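Alpha-pyrone synthesis polyketide synthase-like Pks18 (Mycobacterium tuberculosis, PDB 1TED) probably makes tri- and tetraketide alpha-pyrones by extending medium- and long-chain aliphatic acyl-CoA starters with malonyl-CoA, working as a homodimeric type III polyketide synthase. Local coordinates at residues G245-R250 with T358-A363; D306-A311 with Q362-K367. All coordinates share one frame; numbering follows the deposited sequence.

Contacts 1 and 2 illustrate how chemistry can change as a helix gives way to a loop. Contact 1 uses the last turn of helix 349-361 and contact 2 the loop that follows; the segments overlap at Gln362 and Ala363, and the centres are about 9 Å apart, on one side of the chain's centre and on one mixed sheet. Neither is wholly core: each pairs a buried residue with less covered neighbours. Contact 1, where the helix end meets the start of strand 247-256, is small and apolar. Contact 2, at the lead-in to edge strand 310-312, is larger and mostly charged. Met359, packing its CG 3.8 Å from Leu309 CD2, ties the two together.

Contact 1 (G245-R250 with T358-A363); sequences GKVVVR and TMVQQA
The peptide group joining Gly245 to Lys246 is the one flat group that takes part here; no aromatic ring or charged group meets another across this contact. It is approached at its oxygen: Val360 CG1 lies 3.9 Å from Gly245 O, with an angle of about 115° at the oxygen, so the methyl comes in beside the C=O bond and not head-on. This is plain van der Waals contact, and no hydrogen bond spans the two segments. Gly245 has a positive phi of 99°, at which a side chain would be jammed against the carbonyl O of the preceding residue; the helix does not itself demand glycine here. The CA atoms of Gly245 and Val360 are 5.9 Å apart, the closest such pair between the segments.

The second touch is methyl to methyl, Val247 CG2 against Val360 CG2 at 4.1 Å, the two side chains meeting at a slant. Both valines hold CG1 opposite the backbone N (chi1 173° in Val360), which leaves each CG2 beside its own N and turned to the partner. Val360 thus divides its branches, one for the glycine turn and one for the strand. Only 95 Å² is buried in all, and Val247 owes its burial mainly to others: Ile35 and Phe388 on the flanking strands 32-41 and 382-390 also touch it. On the helix side, the Met359 carbonyl is bonded by Arg392.

Here the last turn of helix 349-361 packs a valine against the entry of strand 247-256, in the helix-on-sheet layering of the C-terminal half of the thiolase fold, away from Cys175, the probable nucleophile.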
ATOM      1  N   GLY A 245      18.476 -20.110 -13.908  1.00 34.89           N
ATOM      2  CA  GLY A 245      17.304 -19.268 -14.044  1.00 32.99           C
ATOM      3  C   GLY A 245      16.862 -18.647 -12.731  1.00 32.03           C
ATOM      4  O   GLY A 245      16.204 -17.612 -12.736  1.00 32.24           O
ATOM      5  N   LYS A 246      17.213 -19.271 -11.609  1.00 32.05           N
ATOM      6  CA  LYS A 246      16.832 -18.740 -10.304  1.00 34.01           C
ATOM      7  C   LYS A 246      17.555 -17.418 -10.046  1.00 34.95           C
ATOM      8  O   LYS A 246      18.708 -17.231 -10.454  1.00 33.59           O
ATOM      9  CB  LYS A 246      17.141 -19.748  -9.184  1.00 35.63           C
ATOM     10  CG  LYS A 246      15.909 -20.509  -8.663  1.00 38.74           C
ATOM     11  CD  LYS A 246      15.424 -21.558  -9.656  1.00 43.80           C
ATOM     12  CE  LYS A 246      13.896 -21.759  -9.630  1.00 45.08           C
ATOM     13  NZ  LYS A 246      13.328 -22.179  -8.310  1.00 49.61           N
ATOM     14  N   VAL A 247      16.870 -16.498  -9.375  1.00 33.82           N
ATOM     15  CA  VAL A 247      17.440 -15.185  -9.094  1.00 31.58           C
ATOM     16  C   VAL A 247      17.530 -14.944  -7.598  1.00 31.16           C
ATOM     17  O   VAL A 247      16.509 -14.904  -6.915  1.00 31.92           O
ATOM     18  CB  VAL A 247      16.573 -14.070  -9.717  1.00 29.17           C
ATOM     19  CG1 VAL A 247      17.159 -12.713  -9.398  1.00 28.35           C
ATOM     20  CG2 VAL A 247      16.477 -14.260 -11.211  1.00 29.13           C
ATOM     21  N   VAL A 248      18.748 -14.777  -7.090  1.00 30.53           N
ATOM     22  CA  VAL A 248      18.952 -14.527  -5.664  1.00 29.92           C
ATOM     23  C   VAL A 248      18.882 -13.025  -5.343  1.00 30.36           C
ATOM     24  O   VAL A 248      19.581 -12.214  -5.962  1.00 28.84           O
ATOM     25  CB  VAL A 248      20.334 -15.067  -5.186  1.00 30.25           C
ATOM     26  CG1 VAL A 248      20.504 -14.831  -3.685  1.00 28.55           C
ATOM     27  CG2 VAL A 248      20.458 -16.543  -5.497  1.00 28.12           C
ATOM     28  N   VAL A 249      18.029 -12.654  -4.393  1.00 29.36           N
ATOM     29  CA  VAL A 249      17.922 -11.255  -3.991  1.00 30.30           C
ATOM     30  C   VAL A 249      18.911 -11.079  -2.839  1.00 31.47           C
ATOM     31  O   VAL A 249      18.599 -11.317  -1.671  1.00 32.06           O
ATOM     32  CB  VAL A 249      16.478 -10.888  -3.542  1.00 30.73           C
ATOM     33  CG1 VAL A 249      16.402  -9.415  -3.178  1.00 30.17           C
ATOM     34  CG2 VAL A 249      15.493 -11.176  -4.672  1.00 27.49           C
ATOM     35  N   ARG A 250      20.119 -10.666  -3.201  1.00 31.98           N
ATOM     36  CA  ARG A 250      21.212 -10.481  -2.263  1.00 32.64           C
ATOM     37  C   ARG A 250      21.096  -9.302  -1.306  1.00 32.99           C
ATOM     38  O   ARG A 250      21.396  -9.441  -0.117  1.00 33.18           O
ATOM     39  CB  ARG A 250      22.520 -10.380  -3.048  1.00 32.29           C
ATOM     40  CG  ARG A 250      22.757 -11.579  -3.971  1.00 35.46           C
ATOM     41  CD  ARG A 250      23.980 -11.388  -4.851  1.00 33.21           C
ATOM     42  NE  ARG A 250      25.163 -11.075  -4.059  1.00 31.85           N
ATOM     43  CZ  ARG A 250      26.386 -10.942  -4.557  1.00 31.65           C
ATOM     44  NH1 ARG A 250      26.603 -11.097  -5.861  1.00 28.68           N
ATOM     45  NH2 ARG A 250      27.394 -10.655  -3.745  1.00 32.15           N
ATOM     46  N   THR A 358      14.265 -10.661 -19.398  1.00 30.72           N
ATOM     47  CA  THR A 358      15.115 -10.719 -20.587  1.00 30.82           C
ATOM     48  C   THR A 358      16.513 -11.191 -20.202  1.00 33.42           C
ATOM     49  O   THR A 358      17.124 -11.994 -20.910  1.00 34.33           O
ATOM     50  CB  THR A 358      15.236  -9.330 -21.262  1.00 29.37           C
ATOM     51  OG1 THR A 358      13.964  -8.949 -21.803  1.00 28.24           O
ATOM     52  CG2 THR A 358      16.279  -9.358 -22.381  1.00 28.98           C
ATOM     53  N   MET A 359      17.012 -10.689 -19.075  1.00 34.02           N
ATOM     54  CA  MET A 359      18.341 -11.047 -18.589  1.00 33.70           C
ATOM     55  C   MET A 359      18.371 -12.509 -18.181  1.00 34.59           C
ATOM     56  O   MET A 359      19.405 -13.175 -18.280  1.00 33.31           O
ATOM     57  CB  MET A 359      18.730 -10.157 -17.402  1.00 32.32           C
ATOM     58  CG  MET A 359      18.796  -8.665 -17.750  1.00 31.00           C
ATOM     59  SD  MET A 359      19.108  -7.619 -16.307  1.00 29.56           S
ATOM     60  CE  MET A 359      19.756  -6.103 -17.081  1.00 30.30           C
ATOM     61  N   VAL A 360      17.228 -13.006 -17.721  1.00 37.04           N
ATOM     62  CA  VAL A 360      17.114 -14.398 -17.315  1.00 38.80           C
ATOM     63  C   VAL A 360      17.151 -15.292 -18.555  1.00 39.55           C
ATOM     64  O   VAL A 360      17.927 -16.250 -18.624  1.00 38.35           O
ATOM     65  CB  VAL A 360      15.798 -14.634 -16.541  1.00 40.07           C
ATOM     66  CG1 VAL A 360      15.600 -16.121 -16.269  1.00 40.21           C
ATOM     67  CG2 VAL A 360      15.829 -13.853 -15.233  1.00 39.90           C
ATOM     68  N   GLN A 361      16.327 -14.952 -19.541  1.00 41.45           N
ATOM     69  CA  GLN A 361      16.240 -15.713 -20.783  1.00 44.39           C
ATOM     70  C   GLN A 361      17.514 -15.737 -21.626  1.00 44.93           C
ATOM     71  O   GLN A 361      17.711 -16.660 -22.409  1.00 45.48           O
ATOM     72  CB  GLN A 361      15.082 -15.196 -21.629  1.00 45.81           C
ATOM     73  CG  GLN A 361      13.730 -15.361 -20.978  1.00 49.33           C
ATOM     74  CD  GLN A 361      12.598 -14.845 -21.849  1.00 52.93           C
ATOM     75  OE1 GLN A 361      12.596 -13.681 -22.270  1.00 53.90           O
ATOM     76  NE2 GLN A 361      11.624 -15.709 -22.122  1.00 52.59           N
ATOM     77  N   GLN A 362      18.369 -14.727 -21.494  1.00 46.65           N
ATOM     78  CA  GLN A 362      19.618 -14.727 -22.258  1.00 48.26           C
ATOM     79  C   GLN A 362      20.819 -14.192 -21.486  1.00 46.90           C
ATOM     80  O   GLN A 362      20.865 -13.024 -21.100  1.00 45.61           O
ATOM     81  CB  GLN A 362      19.469 -13.959 -23.576  1.00 50.44           C
ATOM     82  CG  GLN A 362      19.136 -12.494 -23.430  1.00 55.59           C
ATOM     83  CD  GLN A 362      19.262 -11.743 -24.748  1.00 58.26           C
ATOM     84  OE1 GLN A 362      18.750 -12.187 -25.781  1.00 60.30           O
ATOM     85  NE2 GLN A 362      19.942 -10.597 -24.715  1.00 58.17           N
ATOM     86  N   ALA A 363      21.792 -15.073 -21.275  1.00 45.60           N
ATOM     87  CA  ALA A 363      23.017 -14.741 -20.559  1.00 45.00           C
ATOM     88  C   ALA A 363      23.793 -13.651 -21.294  1.00 43.89           C
ATOM     89  O   ALA A 363      23.870 -13.657 -22.521  1.00 43.44           O
ATOM     90  CB  ALA A 363      23.881 -15.991 -20.412  1.00 44.61           C
TER

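Contact 2 (D306-A311 with Q362-K367); sequences DIDLWA and QAESAK
The β-α-β crossover from strand 310-312 to its parallel neighbour 370-378 closes where Glu364 and Lys367, in the loop after helix 349-361, meet Asp308 and Leu309, just before strand 310-312. Asp308 and Lys367 approach from opposite directions and form a salt bridge: Lys367 NZ lies 3.2 Å from Asp308 OD1 and meets the syn lone pair of that oxygen. The lysine chain gets there by a bend at chi3 (-65°). Asp308 OD2 is bonded to the backbone N of Thr371, so the carboxylate also links to the returning strand.

The Glu364 chain, bent at chi2 (-55°), crosses Leu309 at about a right angle, its OE1 3.3 Å from Leu309 CD2. Its OE2 lies 3.6 Å from Asp308 CB. Ser365 OG donates to that OE2 at 2.7 Å, from 36° above the carboxylate plane, while Ser370 OG bonds the same oxygen and Arg392 forms a salt bridge with OE1. Asp308 OD1 and Glu364 OE2 are 4.5 Å apart; these like charges would repel, an effect probably eased by Lys367 at Asp308 and Arg392 at Glu364.

Leucine on the buried side and a charged cluster toward solvent make up a partly buried margin of the sheet, where the crossover closes at the edge of the C-terminal thiolase-like half.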
ATOM      1  N   ASP A 306      32.358  -4.239 -11.412  1.00 34.84           N
ATOM      2  CA  ASP A 306      32.197  -5.678 -11.210  1.00 33.02           C
ATOM      3  C   ASP A 306      30.875  -6.208 -11.755  1.00 32.88           C
ATOM      4  O   ASP A 306      30.746  -7.399 -12.033  1.00 35.15           O
ATOM      5  CB  ASP A 306      32.216  -6.031  -9.719  1.00 33.60           C
ATOM      6  CG  ASP A 306      33.551  -5.805  -9.074  1.00 33.70           C
ATOM      7  OD1 ASP A 306      34.577  -6.213  -9.660  1.00 36.04           O
ATOM      8  OD2 ASP A 306      33.567  -5.237  -7.962  1.00 33.61           O
ATOM      9  N   ILE A 307      29.899  -5.324 -11.907  1.00 30.23           N
ATOM     10  CA  ILE A 307      28.560  -5.721 -12.330  1.00 30.50           C
ATOM     11  C   ILE A 307      28.262  -6.154 -13.771  1.00 29.95           C
ATOM     12  O   ILE A 307      28.600  -5.460 -14.722  1.00 30.25           O
ATOM     13  CB  ILE A 307      27.544  -4.599 -11.945  1.00 28.83           C
ATOM     14  CG1 ILE A 307      27.637  -4.303 -10.441  1.00 29.60           C
ATOM     15  CG2 ILE A 307      26.136  -4.998 -12.344  1.00 27.93           C
ATOM     16  CD1 ILE A 307      27.428  -5.535  -9.533  1.00 30.41           C
ATOM     17  N   ASP A 308      27.621  -7.316 -13.910  1.00 31.98           N
ATOM     18  CA  ASP A 308      27.173  -7.838 -15.212  1.00 32.90           C
ATOM     19  C   ASP A 308      25.676  -7.546 -15.124  1.00 34.86           C
ATOM     20  O   ASP A 308      25.035  -7.965 -14.163  1.00 40.10           O
ATOM     21  CB  ASP A 308      27.276  -9.366 -15.314  1.00 31.75           C
ATOM     22  CG  ASP A 308      28.530  -9.934 -14.693  1.00 32.63           C
ATOM     23  OD1 ASP A 308      29.619  -9.771 -15.291  1.00 35.83           O
ATOM     24  OD2 ASP A 308      28.415 -10.562 -13.613  1.00 27.04           O
ATOM     25  N   LEU A 309      25.094  -6.851 -16.084  1.00 33.92           N
ATOM     26  CA  LEU A 309      23.652  -6.578 -16.006  1.00 32.05           C
ATOM     27  C   LEU A 309      23.260  -5.388 -15.144  1.00 29.51           C
ATOM     28  O   LEU A 309      23.497  -5.350 -13.935  1.00 30.34           O
ATOM     29  CB  LEU A 309      22.867  -7.792 -15.477  1.00 31.31           C
ATOM     30  CG  LEU A 309      23.009  -9.181 -16.107  1.00 30.61           C
ATOM     31  CD1 LEU A 309      22.170 -10.182 -15.327  1.00 26.40           C
ATOM     32  CD2 LEU A 309      22.582  -9.130 -17.557  1.00 30.77           C
ATOM     33  N   TRP A 310      22.638  -4.421 -15.789  1.00 28.43           N
ATOM     34  CA  TRP A 310      22.145  -3.248 -15.118  1.00 26.32           C
ATOM     35  C   TRP A 310      20.681  -3.152 -15.511  1.00 26.01           C
ATOM     36  O   TRP A 310      20.347  -2.756 -16.625  1.00 27.23           O
ATOM     37  CB  TRP A 310      22.923  -2.008 -15.553  1.00 24.54           C
ATOM     38  CG  TRP A 310      24.302  -1.949 -14.945  1.00 26.29           C
ATOM     39  CD1 TRP A 310      25.474  -2.373 -15.510  1.00 26.14           C
ATOM     40  CD2 TRP A 310      24.640  -1.479 -13.632  1.00 25.73           C
ATOM     41  NE1 TRP A 310      26.515  -2.197 -14.632  1.00 25.15           N
ATOM     42  CE2 TRP A 310      26.031  -1.651 -13.471  1.00 26.22           C
ATOM     43  CE3 TRP A 310      23.901  -0.931 -12.576  1.00 25.33           C
ATOM     44  CZ2 TRP A 310      26.701  -1.293 -12.293  1.00 25.65           C
ATOM     45  CZ3 TRP A 310      24.568  -0.577 -11.400  1.00 26.64           C
ATOM     46  CH2 TRP A 310      25.954  -0.760 -11.274  1.00 26.51           C
ATOM     47  N   ALA A 311      19.810  -3.563 -14.599  1.00 27.10           N
ATOM     48  CA  ALA A 311      18.370  -3.512 -14.836  1.00 27.77           C
ATOM     49  C   ALA A 311      17.882  -2.130 -14.419  1.00 27.77           C
ATOM     50  O   ALA A 311      17.316  -1.939 -13.334  1.00 29.68           O
ATOM     51  CB  ALA A 311      17.651  -4.614 -14.034  1.00 24.67           C
ATOM     52  N   GLN A 362      18.369 -14.727 -21.494  1.00 46.65           N
ATOM     53  CA  GLN A 362      19.618 -14.727 -22.258  1.00 48.26           C
ATOM     54  C   GLN A 362      20.819 -14.192 -21.486  1.00 46.90           C
ATOM     55  O   GLN A 362      20.865 -13.024 -21.100  1.00 45.61           O
ATOM     56  CB  GLN A 362      19.469 -13.959 -23.576  1.00 50.44           C
ATOM     57  CG  GLN A 362      19.136 -12.494 -23.430  1.00 55.59           C
ATOM     58  CD  GLN A 362      19.262 -11.743 -24.748  1.00 58.26           C
ATOM     59  OE1 GLN A 362      18.750 -12.187 -25.781  1.00 60.30           O
ATOM     60  NE2 GLN A 362      19.942 -10.597 -24.715  1.00 58.17           N
ATOM     61  N   ALA A 363      21.792 -15.073 -21.275  1.00 45.60           N
ATOM     62  CA  ALA A 363      23.017 -14.741 -20.559  1.00 45.00           C
ATOM     63  C   ALA A 363      23.793 -13.651 -21.294  1.00 43.89           C
ATOM     64  O   ALA A 363      23.870 -13.657 -22.521  1.00 43.44           O
ATOM     65  CB  ALA A 363      23.881 -15.991 -20.412  1.00 44.61           C
ATOM     66  N   GLU A 364      24.369 -12.721 -20.536  1.00 43.24           N
ATOM     67  CA  GLU A 364      25.135 -11.615 -21.110  1.00 41.36           C
ATOM     68  C   GLU A 364      26.614 -11.969 -21.213  1.00 41.42           C
ATOM     69  O   GLU A 364      27.401 -11.238 -21.812  1.00 42.31           O
ATOM     70  CB  GLU A 364      24.973 -10.360 -20.246  1.00 39.47           C
ATOM     71  CG  GLU A 364      25.761 -10.373 -18.931  1.00 37.82           C
ATOM     72  CD  GLU A 364      25.471 -11.581 -18.046  1.00 36.88           C
ATOM     73  OE1 GLU A 364      24.290 -11.973 -17.922  1.00 36.01           O
ATOM     74  OE2 GLU A 364      26.426 -12.129 -17.457  1.00 36.12           O
ATOM     75  N   SER A 365      26.983 -13.094 -20.615  1.00 41.82           N
ATOM     76  CA  SER A 365      28.361 -13.556 -20.631  1.00 42.30           C
ATOM     77  C   SER A 365      28.362 -15.054 -20.370  1.00 43.50           C
ATOM     78  O   SER A 365      27.305 -15.655 -20.176  1.00 42.73           O
ATOM     79  CB  SER A 365      29.179 -12.843 -19.555  1.00 41.40           C
ATOM     80  OG  SER A 365      28.742 -13.218 -18.263  1.00 40.49           O
ATOM     81  N   ALA A 366      29.549 -15.649 -20.351  1.00 43.93           N
ATOM     82  CA  ALA A 366      29.678 -17.082 -20.141  1.00 45.16           C
ATOM     83  C   ALA A 366      29.938 -17.495 -18.698  1.00 45.64           C
ATOM     84  O   ALA A 366      30.000 -18.683 -18.393  1.00 46.13           O
ATOM     85  CB  ALA A 366      30.778 -17.630 -21.037  1.00 44.33           C
ATOM     86  N   LYS A 367      30.083 -16.528 -17.806  1.00 46.51           N
ATOM     87  CA  LYS A 367      30.350 -16.858 -16.413  1.00 47.81           C
ATOM     88  C   LYS A 367      29.130 -17.451 -15.731  1.00 47.80           C
ATOM     89  O   LYS A 367      28.008 -17.010 -15.964  1.00 50.14           O
ATOM     90  CB  LYS A 367      30.835 -15.612 -15.662  1.00 48.11           C
ATOM     91  CG  LYS A 367      29.931 -14.405 -15.811  1.00 49.40           C
ATOM     92  CD  LYS A 367      30.687 -13.098 -15.601  1.00 49.32           C
ATOM     93  CE  LYS A 367      31.214 -12.953 -14.184  1.00 50.20           C
ATOM     94  NZ  LYS A 367      31.857 -11.618 -13.986  1.00 49.62           N
TER